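PDB 1GU2: cytochrome c'' from Methylophilus methylotrophus, which carries a covalently bound heme c and probably serves in electron transfer, with heme reduction thought to be coupled to a proton transfer pathway. Local coordinates for residues F34-F39 with A48-H53; I28-I33 with K109-A114; N56-G61 with P72-V77. All coordinates share one frame; numbering follows the deposited sequence. Where two conformers were deposited one is given.

Interaction 1: residues F34-F39 with A48-H53. With HEC (heme c), chain C.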
loop_
_atom_site.group_PDB
_atom_site.type_symbol
_atom_site.label_atom_id
_atom_site.label_comp_id
_atom_site.label_asym_id
_atom_site.label_seq_id
_atom_site.Cartn_x
_atom_site.Cartn_y
_atom_site.Cartn_z
ATOM N N PHE A 34 -6.966 3.527 4.972
ATOM C CA PHE A 34 -6.408 4.156 3.787
ATOM C C PHE A 34 -6.656 3.270 2.566
ATOM O O PHE A 34 -7.033 3.734 1.496
ATOM C CB PHE A 34 -4.924 4.376 4.030
ATOM C CG PHE A 34 -4.091 4.735 2.818
ATOM C CD1 PHE A 34 -3.385 3.722 2.155
ATOM C CD2 PHE A 34 -4.015 6.044 2.372
ATOM C CE1 PHE A 34 -2.572 4.014 1.081
ATOM C CE2 PHE A 34 -3.194 6.342 1.284
ATOM C CZ PHE A 34 -2.522 5.313 0.661
ATOM N N PHE A 35 -6.465 1.963 2.686
ATOM C CA PHE A 35 -6.606 1.003 1.577
ATOM C C PHE A 35 -8.033 0.903 1.070
ATOM O O PHE A 35 -8.233 0.714 -0.131
ATOM C CB PHE A 35 -6.080 -0.353 2.065
ATOM C CG PHE A 35 -6.082 -1.464 1.052
ATOM C CD1 PHE A 35 -5.252 -1.440 -0.072
ATOM C CD2 PHE A 35 -6.931 -2.558 1.206
ATOM C CE1 PHE A 35 -5.277 -2.465 -1.015
ATOM C CE2 PHE A 35 -6.961 -3.606 0.288
ATOM C CZ PHE A 35 -6.128 -3.547 -0.825
ATOM N N ASN A 36 -9.001 1.017 1.979
ATOM C CA ASN A 36 -10.415 0.880 1.632
ATOM C C ASN A 36 -11.142 2.173 1.412
ATOM O O ASN A 36 -12.291 2.167 0.951
ATOM C CB ASN A 36 -11.131 0.057 2.723
ATOM C CG ASN A 36 -10.669 -1.388 2.681
ATOM O OD1 ASN A 36 -11.111 -2.180 1.870
ATOM N ND2 ASN A 36 -9.766 -1.750 3.608
ATOM N N ARG A 37 -10.552 3.306 1.738
ATOM C CA ARG A 37 -11.277 4.577 1.718
ATOM C C ARG A 37 -11.655 4.974 0.321
ATOM O O ARG A 37 -10.830 4.943 -0.580
ATOM C CB ARG A 37 -10.393 5.676 2.331
ATOM C CG ARG A 37 -11.064 7.049 2.219
ATOM C CD ARG A 37 -10.210 8.180 2.711
ATOM N NE ARG A 37 -9.253 7.918 3.708
ATOM C CZ ARG A 37 -8.069 7.845 4.263
ATOM N NH1 ARG A 37 -7.914 7.424 5.541
ATOM N NH2 ARG A 37 -6.933 8.162 3.631
ATOM N N LYS A 38 -12.920 5.402 0.112
ATOM C CA LYS A 38 -13.336 5.891 -1.163
ATOM C C LYS A 38 -12.925 7.335 -1.299
ATOM O O LYS A 38 -13.326 8.200 -0.519
ATOM C CB LYS A 38 -14.847 5.771 -1.310
ATOM C CG LYS A 38 -15.263 4.308 -1.507
ATOM C CD LYS A 38 -16.755 4.095 -1.272
ATOM C CE LYS A 38 -17.020 2.754 -0.587
ATOM N NZ LYS A 38 -18.054 2.934 0.469
ATOM N N PHE A 39 -12.115 7.592 -2.317
ATOM C CA PHE A 39 -11.713 8.947 -2.669
ATOM C C PHE A 39 -12.425 9.350 -3.937
ATOM O O PHE A 39 -12.998 8.546 -4.665
ATOM C CB PHE A 39 -10.179 9.023 -2.795
ATOM C CG PHE A 39 -9.556 8.013 -3.723
ATOM C CD1 PHE A 39 -9.598 8.155 -5.102
ATOM C CD2 PHE A 39 -8.887 6.921 -3.197
ATOM C CE1 PHE A 39 -8.961 7.239 -5.949
ATOM C CE2 PHE A 39 -8.265 5.984 -4.007
ATOM C CZ PHE A 39 -8.300 6.130 -5.402
ATOM N N ALA A 48 -11.191 3.364 -4.676
ATOM C CA ALA A 48 -10.337 3.058 -3.518
ATOM C C ALA A 48 -9.193 2.177 -3.994
ATOM O O ALA A 48 -9.285 1.562 -5.063
ATOM C CB ALA A 48 -11.097 2.304 -2.430
ATOM N N CYS A 49 -8.137 2.060 -3.210
ATOM C CA CYS A 49 -7.111 1.057 -3.543
ATOM C C CYS A 49 -7.765 -0.342 -3.749
ATOM O O CYS A 49 -7.376 -1.091 -4.645
ATOM C CB CYS A 49 -6.052 0.953 -2.461
ATOM S SG CYS A 49 -5.358 2.513 -1.870
ATOM N N ALA A 50 -8.729 -0.636 -2.886
ATOM C CA ALA A 50 -9.453 -1.892 -2.949
ATOM C C ALA A 50 -10.265 -2.098 -4.226
ATOM O O ALA A 50 -10.658 -3.229 -4.543
ATOM C CB ALA A 50 -10.392 -1.975 -1.732
ATOM N N SER A 51 -10.518 -1.025 -4.993
ATOM C CA SER A 51 -11.239 -1.174 -6.249
ATOM C C SER A 51 -10.515 -2.119 -7.190
ATOM O O SER A 51 -11.162 -2.876 -7.892
ATOM C CB SER A 51 -11.410 0.157 -6.956
ATOM O OG SER A 51 -12.188 1.074 -6.198
ATOM N N CYS A 52 -9.177 -2.027 -7.197
ATOM C CA CYS A 52 -8.354 -2.884 -8.037
ATOM C C CYS A 52 -7.737 -4.022 -7.251
ATOM O O CYS A 52 -7.565 -5.122 -7.770
ATOM C CB CYS A 52 -7.244 -2.060 -8.707
ATOM S SG CYS A 52 -7.939 -0.873 -9.867
ATOM N N HIS A 53 -7.370 -3.806 -5.996
ATOM C CA HIS A 53 -6.604 -4.824 -5.240
ATOM C C HIS A 53 -7.502 -5.704 -4.406
ATOM O O HIS A 53 -7.013 -6.616 -3.722
ATOM C CB HIS A 53 -5.538 -4.107 -4.380
ATOM C CG HIS A 53 -4.484 -3.454 -5.219
ATOM N ND1 HIS A 53 -3.573 -4.162 -5.968
ATOM C CD2 HIS A 53 -4.138 -2.180 -5.428
ATOM C CE1 HIS A 53 -2.729 -3.328 -6.597
ATOM N NE2 HIS A 53 -3.059 -2.100 -6.290
HETATM FE FE HEC C . -2.014 -0.500 -6.947
HETATM C CHA HEC C . 0.734 -2.256 -7.988
HETATM C CHB HEC C . -0.634 -0.216 -3.840
HETATM C CHC HEC C . -4.528 1.672 -6.070
HETATM C CHD HEC C . -3.544 -1.108 -9.957
HETATM N NA HEC C . -0.339 -1.157 -6.065
HETATM C C1A HEC C . 0.715 -1.872 -6.659
HETATM C C2A HEC C . 1.748 -2.110 -5.689
HETATM C C3A HEC C . 1.344 -1.584 -4.521
HETATM C C4A HEC C . 0.067 -0.956 -4.758
HETATM C CMA HEC C . 2.089 -1.577 -3.162
HETATM C CAA HEC C . 3.067 -2.848 -5.977
HETATM C CBA HEC C . 4.203 -1.887 -6.373
HETATM C CGA HEC C . 5.473 -2.607 -6.674
HETATM O O1A HEC C . 6.247 -2.115 -7.523
HETATM O O2A HEC C . 5.753 -3.670 -6.095
HETATM N NB HEC C . -2.470 0.533 -5.287
HETATM C C1B HEC C . -1.773 0.549 -4.111
HETATM C C2B HEC C . -2.375 1.516 -3.202
HETATM C C3B HEC C . -3.448 2.064 -3.840
HETATM C C4B HEC C . -3.519 1.424 -5.134
HETATM C CMB HEC C . -1.870 1.852 -1.788
HETATM C CAB HEC C . -4.454 3.126 -3.340
HETATM C CBB HEC C . -3.753 4.431 -2.968
HETATM N NC HEC C . -3.696 0.136 -7.830
HETATM C C1C HEC C . -4.634 1.016 -7.287
HETATM C C2C HEC C . -5.770 1.117 -8.177
HETATM C C3C HEC C . -5.514 0.323 -9.259
HETATM C C4C HEC C . -4.226 -0.278 -9.054
HETATM C CMC HEC C . -7.017 1.954 -7.826
HETATM C CAC HEC C . -6.400 -0.023 -10.456
HETATM C CBC HEC C . -6.840 1.202 -11.251
HETATM N ND HEC C . -1.509 -1.478 -8.608
HETATM C C1D HEC C . -2.269 -1.592 -9.780
HETATM C C2D HEC C . -1.481 -2.199 -10.819
HETATM C C3D HEC C . -0.215 -2.355 -10.327
HETATM C C4D HEC C . -0.266 -2.030 -8.919
HETATM C CMD HEC C . -1.981 -2.547 -12.232
HETATM C CAD HEC C . 1.036 -2.750 -11.152
HETATM C CBD HEC C . 1.074 -4.258 -11.505
HETATM C CGD HEC C . 1.770 -5.115 -10.468
HETATM O O1D HEC C . 1.539 -6.358 -10.398
HETATM O O2D HEC C . 2.604 -4.577 -9.693
HETATM O O HOH W 1 -8.306 4.007 -1.058
#

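Interaction 2: residues I28-I33 with K109-A114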
loop_
_atom_site.group_PDB
_atom_site.type_symbol
_atom_site.label_atom_id
_atom_site.label_comp_id
_atom_site.label_asym_id
_atom_site.label_seq_id
_atom_site.Cartn_x
_atom_site.Cartn_y
_atom_site.Cartn_z
ATOM N N ILE A 28 -1.792 -0.014 11.980
ATOM C CA ILE A 28 -2.380 -0.877 10.972
ATOM C C ILE A 28 -3.858 -0.586 10.731
ATOM O O ILE A 28 -4.328 -0.805 9.606
ATOM C CB ILE A 28 -2.135 -2.318 11.384
ATOM C CG1 ILE A 28 -0.667 -2.539 10.912
ATOM C CG2 ILE A 28 -2.999 -3.425 10.880
ATOM C CD1 ILE A 28 -0.104 -3.468 11.905
ATOM N N THR A 29 -4.572 -0.086 11.711
ATOM C CA THR A 29 -5.937 0.376 11.514
ATOM C C THR A 29 -6.002 1.484 10.470
ATOM O O THR A 29 -6.855 1.496 9.550
ATOM C CB THR A 29 -6.541 0.847 12.853
ATOM O OG1 THR A 29 -6.638 -0.240 13.766
ATOM C CG2 THR A 29 -7.992 1.284 12.626
ATOM N N ASP A 30 -5.093 2.461 10.625
ATOM C CA ASP A 30 -5.104 3.541 9.634
ATOM C C ASP A 30 -4.665 3.059 8.280
ATOM O O ASP A 30 -5.173 3.556 7.266
ATOM C CB ASP A 30 -4.223 4.691 10.126
ATOM C CG ASP A 30 -4.819 5.469 11.302
ATOM O OD1 ASP A 30 -3.992 6.164 11.948
ATOM O OD2 ASP A 30 -6.033 5.392 11.553
ATOM N N GLY A 31 -3.744 2.131 8.207
ATOM C CA GLY A 31 -3.348 1.579 6.896
ATOM C C GLY A 31 -4.500 0.871 6.214
ATOM O O GLY A 31 -4.670 1.039 5.000
ATOM N N LYS A 32 -5.298 0.103 6.956
ATOM C CA LYS A 32 -6.454 -0.548 6.406
ATOM C C LYS A 32 -7.522 0.460 5.952
ATOM O O LYS A 32 -8.140 0.334 4.884
ATOM C CB LYS A 32 -7.030 -1.550 7.453
ATOM C CG LYS A 32 -8.219 -2.316 6.939
ATOM C CD LYS A 32 -8.755 -3.290 7.979
ATOM C CE LYS A 32 -9.707 -4.287 7.362
ATOM N NZ LYS A 32 -9.839 -5.479 8.224
ATOM N N ILE A 33 -7.755 1.513 6.761
ATOM C CA ILE A 33 -8.711 2.540 6.351
ATOM C C ILE A 33 -8.240 3.217 5.090
ATOM O O ILE A 33 -9.074 3.437 4.195
ATOM C CB ILE A 33 -8.912 3.542 7.491
ATOM C CG1 ILE A 33 -9.682 2.955 8.661
ATOM C CG2 ILE A 33 -9.577 4.823 6.962
ATOM C CD1 ILE A 33 -9.657 3.771 9.931
ATOM N N LYS A 109 2.651 5.447 3.871
ATOM C CA LYS A 109 3.412 4.282 3.393
ATOM C C LYS A 109 3.766 3.356 4.537
ATOM O O LYS A 109 3.634 2.139 4.443
ATOM C CB LYS A 109 4.681 4.758 2.650
ATOM C CG LYS A 109 4.414 5.511 1.356
ATOM C CD LYS A 109 5.737 5.896 0.666
ATOM C CE LYS A 109 5.399 6.682 -0.582
ATOM N NZ LYS A 109 6.634 7.176 -1.248
ATOM N N ALA A 110 4.219 3.905 5.676
ATOM C CA ALA A 110 4.508 3.071 6.823
ATOM C C ALA A 110 3.277 2.322 7.297
ATOM O O ALA A 110 3.305 1.115 7.575
ATOM C CB ALA A 110 5.056 3.940 7.938
ATOM N N ASN A 111 2.133 3.012 7.429
ATOM C CA ASN A 111 0.926 2.396 7.915
ATOM C C ASN A 111 0.429 1.324 6.942
ATOM O O ASN A 111 -0.029 0.252 7.361
ATOM C CB ASN A 111 -0.213 3.434 8.093
ATOM C CG ASN A 111 -0.033 4.382 9.256
ATOM O OD1 ASN A 111 0.797 4.148 10.142
ATOM N ND2 ASN A 111 -0.836 5.439 9.262
ATOM N N PHE A 112 0.511 1.608 5.640
ATOM C CA PHE A 112 0.032 0.667 4.646
ATOM C C PHE A 112 0.896 -0.590 4.586
ATOM O O PHE A 112 0.357 -1.685 4.534
ATOM C CB PHE A 112 -0.049 1.360 3.281
ATOM C CG PHE A 112 -0.466 0.373 2.203
ATOM C CD1 PHE A 112 0.405 0.015 1.197
ATOM C CD2 PHE A 112 -1.740 -0.166 2.253
ATOM C CE1 PHE A 112 0.016 -0.886 0.222
ATOM C CE2 PHE A 112 -2.137 -1.085 1.327
ATOM C CZ PHE A 112 -1.250 -1.427 0.329
ATOM N N ILE A 113 2.223 -0.445 4.592
ATOM C CA ILE A 113 3.080 -1.621 4.525
ATOM C C ILE A 113 2.955 -2.422 5.806
ATOM O O ILE A 113 2.915 -3.664 5.766
ATOM C CB ILE A 113 4.531 -1.253 4.144
ATOM C CG1 ILE A 113 4.610 -0.520 2.800
ATOM C CG2 ILE A 113 5.389 -2.508 4.183
ATOM C CD1 ILE A 113 5.985 0.015 2.440
ATOM N N ALA A 114 2.806 -1.781 6.951
ATOM C CA ALA A 114 2.593 -2.488 8.203
ATOM C C ALA A 114 1.303 -3.254 8.109
ATOM O O ALA A 114 1.216 -4.413 8.500
ATOM C CB ALA A 114 2.569 -1.508 9.365
HETATM O O HOH W 2 -2.575 5.844 6.936
HETATM O O HOH W 3 -1.398 6.843 11.755
#

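Interaction 3: residues N56-G61 with P72-V77. With HEC (heme c), chain C.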
loop_
_atom_site.group_PDB
_atom_site.type_symbol
_atom_site.label_atom_id
_atom_site.label_comp_id
_atom_site.label_asym_id
_atom_site.label_seq_id
_atom_site.Cartn_x
_atom_site.Cartn_y
_atom_site.Cartn_z
ATOM N N ASN A 56 -8.955 -7.308 0.480
ATOM C CA ASN A 56 -7.934 -8.203 0.986
ATOM C C ASN A 56 -6.705 -8.213 0.059
ATOM O O ASN A 56 -6.718 -8.843 -1.004
ATOM C CB ASN A 56 -8.522 -9.614 1.180
ATOM C CG ASN A 56 -7.654 -10.535 1.995
ATOM O OD1 ASN A 56 -8.020 -11.639 2.454
ATOM N ND2 ASN A 56 -6.448 -10.119 2.238
ATOM N N PRO A 57 -5.614 -7.613 0.527
ATOM C CA PRO A 57 -4.390 -7.581 -0.306
ATOM C C PRO A 57 -3.643 -8.882 -0.445
ATOM O O PRO A 57 -2.665 -8.999 -1.193
ATOM C CB PRO A 57 -3.566 -6.523 0.431
ATOM C CG PRO A 57 -3.974 -6.636 1.857
ATOM C CD PRO A 57 -5.435 -6.912 1.808
ATOM N N ALA A 58 -4.056 -9.988 0.182
ATOM C CA ALA A 58 -3.614 -11.334 0.023
ATOM C C ALA A 58 -4.281 -11.978 -1.191
ATOM O O ALA A 58 -3.823 -13.058 -1.613
ATOM C CB ALA A 58 -3.891 -12.137 1.289
ATOM N N ASN A 59 -5.304 -11.365 -1.780
ATOM C CA ASN A 59 -5.974 -11.922 -2.950
ATOM C C ASN A 59 -5.429 -11.371 -4.268
ATOM O O ASN A 59 -4.783 -10.327 -4.314
ATOM C CB ASN A 59 -7.515 -11.644 -2.990
ATOM C CG ASN A 59 -8.172 -12.721 -2.163
ATOM O OD1 ASN A 59 -8.728 -13.764 -2.334
ATOM N ND2 ASN A 59 -8.096 -12.349 -0.929
ATOM N N VAL A 60 -5.733 -12.054 -5.359
ATOM C CA VAL A 60 -5.454 -11.549 -6.699
ATOM C C VAL A 60 -6.447 -10.459 -7.017
ATOM O O VAL A 60 -7.646 -10.611 -6.834
ATOM C CB VAL A 60 -5.537 -12.721 -7.679
ATOM C CG1 VAL A 60 -5.521 -12.208 -9.093
ATOM C CG2 VAL A 60 -4.389 -13.705 -7.456
ATOM N N GLY A 61 -5.966 -9.338 -7.502
ATOM C CA GLY A 61 -6.737 -8.186 -7.892
ATOM C C GLY A 61 -7.039 -8.154 -9.377
ATOM O O GLY A 61 -6.686 -9.072 -10.142
ATOM N N PRO A 72 -1.173 -10.608 -5.847
ATOM C CA PRO A 72 -1.415 -10.050 -4.519
ATOM C C PRO A 72 -0.327 -9.062 -4.092
ATOM O O PRO A 72 0.845 -9.155 -4.523
ATOM C CB PRO A 72 -1.385 -11.297 -3.633
ATOM C CG PRO A 72 -1.776 -12.435 -4.556
ATOM C CD PRO A 72 -1.116 -12.073 -5.858
ATOM N N LEU A 73 -0.708 -8.132 -3.205
ATOM C CA LEU A 73 0.216 -7.197 -2.585
ATOM C C LEU A 73 0.894 -7.692 -1.302
ATOM O O LEU A 73 2.005 -7.267 -0.996
ATOM C CB LEU A 73 -0.511 -5.899 -2.263
ATOM C CG LEU A 73 -1.110 -5.134 -3.469
ATOM C CD1 LEU A 73 -1.657 -3.785 -3.015
ATOM C CD2 LEU A 73 -0.079 -4.980 -4.592
ATOM N N ALA A 74 0.234 -8.601 -0.555
ATOM C CA ALA A 74 0.776 -9.027 0.725
ATOM C C ALA A 74 2.023 -9.872 0.554
ATOM O O ALA A 74 1.981 -10.901 -0.130
ATOM C CB ALA A 74 -0.288 -9.810 1.477
ATOM N N PRO A 75 3.167 -9.469 1.104
ATOM C CA PRO A 75 4.437 -10.175 0.804
ATOM C C PRO A 75 4.587 -11.546 1.425
ATOM O O PRO A 75 5.407 -12.328 0.941
ATOM C CB PRO A 75 5.520 -9.202 1.289
ATOM C CG PRO A 75 4.838 -8.416 2.345
ATOM C CD PRO A 75 3.397 -8.239 1.869
ATOM N N ARG A 76 3.770 -11.899 2.410
ATOM C CA ARG A 76 3.796 -13.304 2.888
ATOM C C ARG A 76 3.158 -14.235 1.865
ATOM O O ARG A 76 3.507 -15.410 1.786
ATOM C CB ARG A 76 3.172 -13.390 4.281
ATOM C CG ARG A 76 3.164 -14.809 4.842
ATOM C CD ARG A 76 4.507 -15.428 5.037
ATOM N NE ARG A 76 5.419 -14.820 5.999
ATOM C CZ ARG A 76 6.761 -14.890 5.923
ATOM N NH1 ARG A 76 7.531 -14.309 6.840
ATOM N NH2 ARG A 76 7.422 -15.530 4.956
ATOM N N VAL A 77 2.224 -13.713 1.063
ATOM C CA VAL A 77 1.527 -14.497 0.064
ATOM C C VAL A 77 2.244 -14.439 -1.262
ATOM O O VAL A 77 2.464 -15.481 -1.891
ATOM C CB VAL A 77 0.099 -13.986 -0.078
ATOM C CG1 VAL A 77 -0.671 -14.696 -1.186
ATOM C CG2 VAL A 77 -0.534 -14.200 1.297
HETATM FE FE HEC C . -2.014 -0.500 -6.947
HETATM C CHA HEC C . 0.734 -2.256 -7.988
HETATM C CHB HEC C . -0.634 -0.216 -3.840
HETATM C CHC HEC C . -4.528 1.672 -6.070
HETATM C CHD HEC C . -3.544 -1.108 -9.957
HETATM N NA HEC C . -0.339 -1.157 -6.065
HETATM C C1A HEC C . 0.715 -1.872 -6.659
HETATM C C2A HEC C . 1.748 -2.110 -5.689
HETATM C C3A HEC C . 1.344 -1.584 -4.521
HETATM C C4A HEC C . 0.067 -0.956 -4.758
HETATM C CMA HEC C . 2.089 -1.577 -3.162
HETATM C CAA HEC C . 3.067 -2.848 -5.977
HETATM C CBA HEC C . 4.203 -1.887 -6.373
HETATM C CGA HEC C . 5.473 -2.607 -6.674
HETATM O O1A HEC C . 6.247 -2.115 -7.523
HETATM O O2A HEC C . 5.753 -3.670 -6.095
HETATM N NB HEC C . -2.470 0.533 -5.287
HETATM C C1B HEC C . -1.773 0.549 -4.111
HETATM C C2B HEC C . -2.375 1.516 -3.202
HETATM C C3B HEC C . -3.448 2.064 -3.840
HETATM C C4B HEC C . -3.519 1.424 -5.134
HETATM C CMB HEC C . -1.870 1.852 -1.788
HETATM C CAB HEC C . -4.454 3.126 -3.340
HETATM C CBB HEC C . -3.753 4.431 -2.968
HETATM N NC HEC C . -3.696 0.136 -7.830
HETATM C C1C HEC C . -4.634 1.016 -7.287
HETATM C C2C HEC C . -5.770 1.117 -8.177
HETATM C C3C HEC C . -5.514 0.323 -9.259
HETATM C C4C HEC C . -4.226 -0.278 -9.054
HETATM C CMC HEC C . -7.017 1.954 -7.826
HETATM C CAC HEC C . -6.400 -0.023 -10.456
HETATM C CBC HEC C . -6.840 1.202 -11.251
HETATM N ND HEC C . -1.509 -1.478 -8.608
HETATM C C1D HEC C . -2.269 -1.592 -9.780
HETATM C C2D HEC C . -1.481 -2.199 -10.819
HETATM C C3D HEC C . -0.215 -2.355 -10.327
HETATM C C4D HEC C . -0.266 -2.030 -8.919
HETATM C CMD HEC C . -1.981 -2.547 -12.232
HETATM C CAD HEC C . 1.036 -2.750 -11.152
HETATM C CBD HEC C . 1.074 -4.258 -11.505
HETATM C CGD HEC C . 1.770 -5.115 -10.468
HETATM O O1D HEC C . 1.539 -6.358 -10.398
HETATM O O2D HEC C . 2.604 -4.577 -9.693
#

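Interaction 1: residues F34-F39 with A48-H53
The F35 ring has A50 over one face, the CA of A50 lying 4.3 Å above its plane toward the rim, while the CB of H53 comes to its edge, 3.6 Å from F35 CZ. Both F35 and a second ring, F39, which carries A48 N over one face, pack against the CXXCH heme-binding motif of c-type cytochromes. In this motif C49 SG and C52 SG are thioether-linked to heme CAB and CAC. H53 NE2 binds the heme FE at 2.0 Å, with H95 as the other axial ligand. C49 CB meets the F35 ring obliquely, 3.5 Å from CD1, and the F35 and H53 side chains cross at about a right angle. F34 suits its place as a flat apolar group, reaching the heme methyl CMB with CE1 and lying obliquely to C49 SG. A48 CB lies 3.2 Å from R37 O, a closeness that suits a small residue. At the end of helix 28-36 and the start of helix 49-53, A50 N donates to F35 O at 3.1 Å, nearly in line with the C=O bond (163°) but bent at the hydrogen (140°). Beside it, C49 N donates to a water 2.9 Å away that also lies next to F34 O and R37 O.

Interaction 2: residues I28-I33 with K109-A114
G31 and F112 meet in a near-perpendicular helix-helix crossing between helix 28-36 and the last helix of the chain, 106-118. The crossing angle is -92°, with the segment axes only 7.3 Å apart. Helix 28-36, preceded here by helix 2-19, probably corresponds to the N-terminal helix of the cytochrome c fold, which crosses the C-terminal one in this way. Glycine makes the closeness possible: the CA atoms of G31 and F112 are 4.2 Å apart and G31 CA sits 3.6 Å from N111 O, so that a beta carbon on G31 would run into that carbonyl. F112 has CG anti to the backbone N (chi1 176°); the edge of its ring faces G31 O, and the ring also touches the heme. No direct hydrogen bond joins residues 28-33 to 109-114. Instead, N111 ND2 donates to a water at 2.9 Å, which in turn donates to D30 OD1 at 2.7 Å, a bridge for which an amide and a carboxylate are well suited. The other end of the amide, N111 OD1, accepts from Y23 OH and S27 N. I28 CG1 lies against A114, 3.5 Å from its backbone C and 3.7 Å from its CB. Behind the crossing, A110 and I113 of helix 106-118 pack on helix 2-19, while K109 and F112 touch F92 of helix 85-100.

Interaction 3: residues N56-G61 with P72-V77
V77 has CG1 anti to its backbone N (chi1 176°), which places that methyl 3.6 Å from A58 O, while the other branch, CG2, comes 3.9 Å from A58 CB. In L73, chi1 (-61°) sets CG anti to the carbonyl carbon and chi2 (-173°) extends the chain to CD1; the two methyls lie over pyrrole ring A of the heme, with CD2 3.6 Å from C2A and CD1 3.7 Å from C4A. Branched and apolar, leucine suits a porphyrin face. An alanine here would probably open a gap over that pyrrole and beside the H53 imidazole, which CD1 also touches. Loop 56-61 follows the CXXCH helix, and loop 72-77 follows strand 69-70, which pairs with strand 61-62. A type I beta turn from N56 to N59 presents P57 O to two amides: A74 N at 3.0 Å (155° at the hydrogen), above the carbonyl plane, and L73 N in a weak bond at 2.9 Å. P72, having no N-H, packs by its ring carbons instead, CG being 3.6 Å from A58 O. V60 CG2 approaches P72 CD at 4.0 Å, the two side chains crossing obliquely. P72 O accepts from R81 NE and N78 ND2, and R81 NH2 is also hydrogen-bonded to the heme.

Interactions 1 and 2 share helix 28-36 and have centres about 12 Å apart; the centre of interaction 3 lies about 14 Å from each of theirs. Along the chain, interaction 2 closes the long loop that contains both others, and interaction 1 closes before interaction 3 opens. The three meet in apolar packing next to the heme: F35 of interaction 1 touches F112 of interaction 2 and P57 of interaction 3, while the CD1 of L73 reaches F112. The crossing of helices 28-36 and 106-118, the CXXCH segment and the loops that follow it thus touch one another beside the heme.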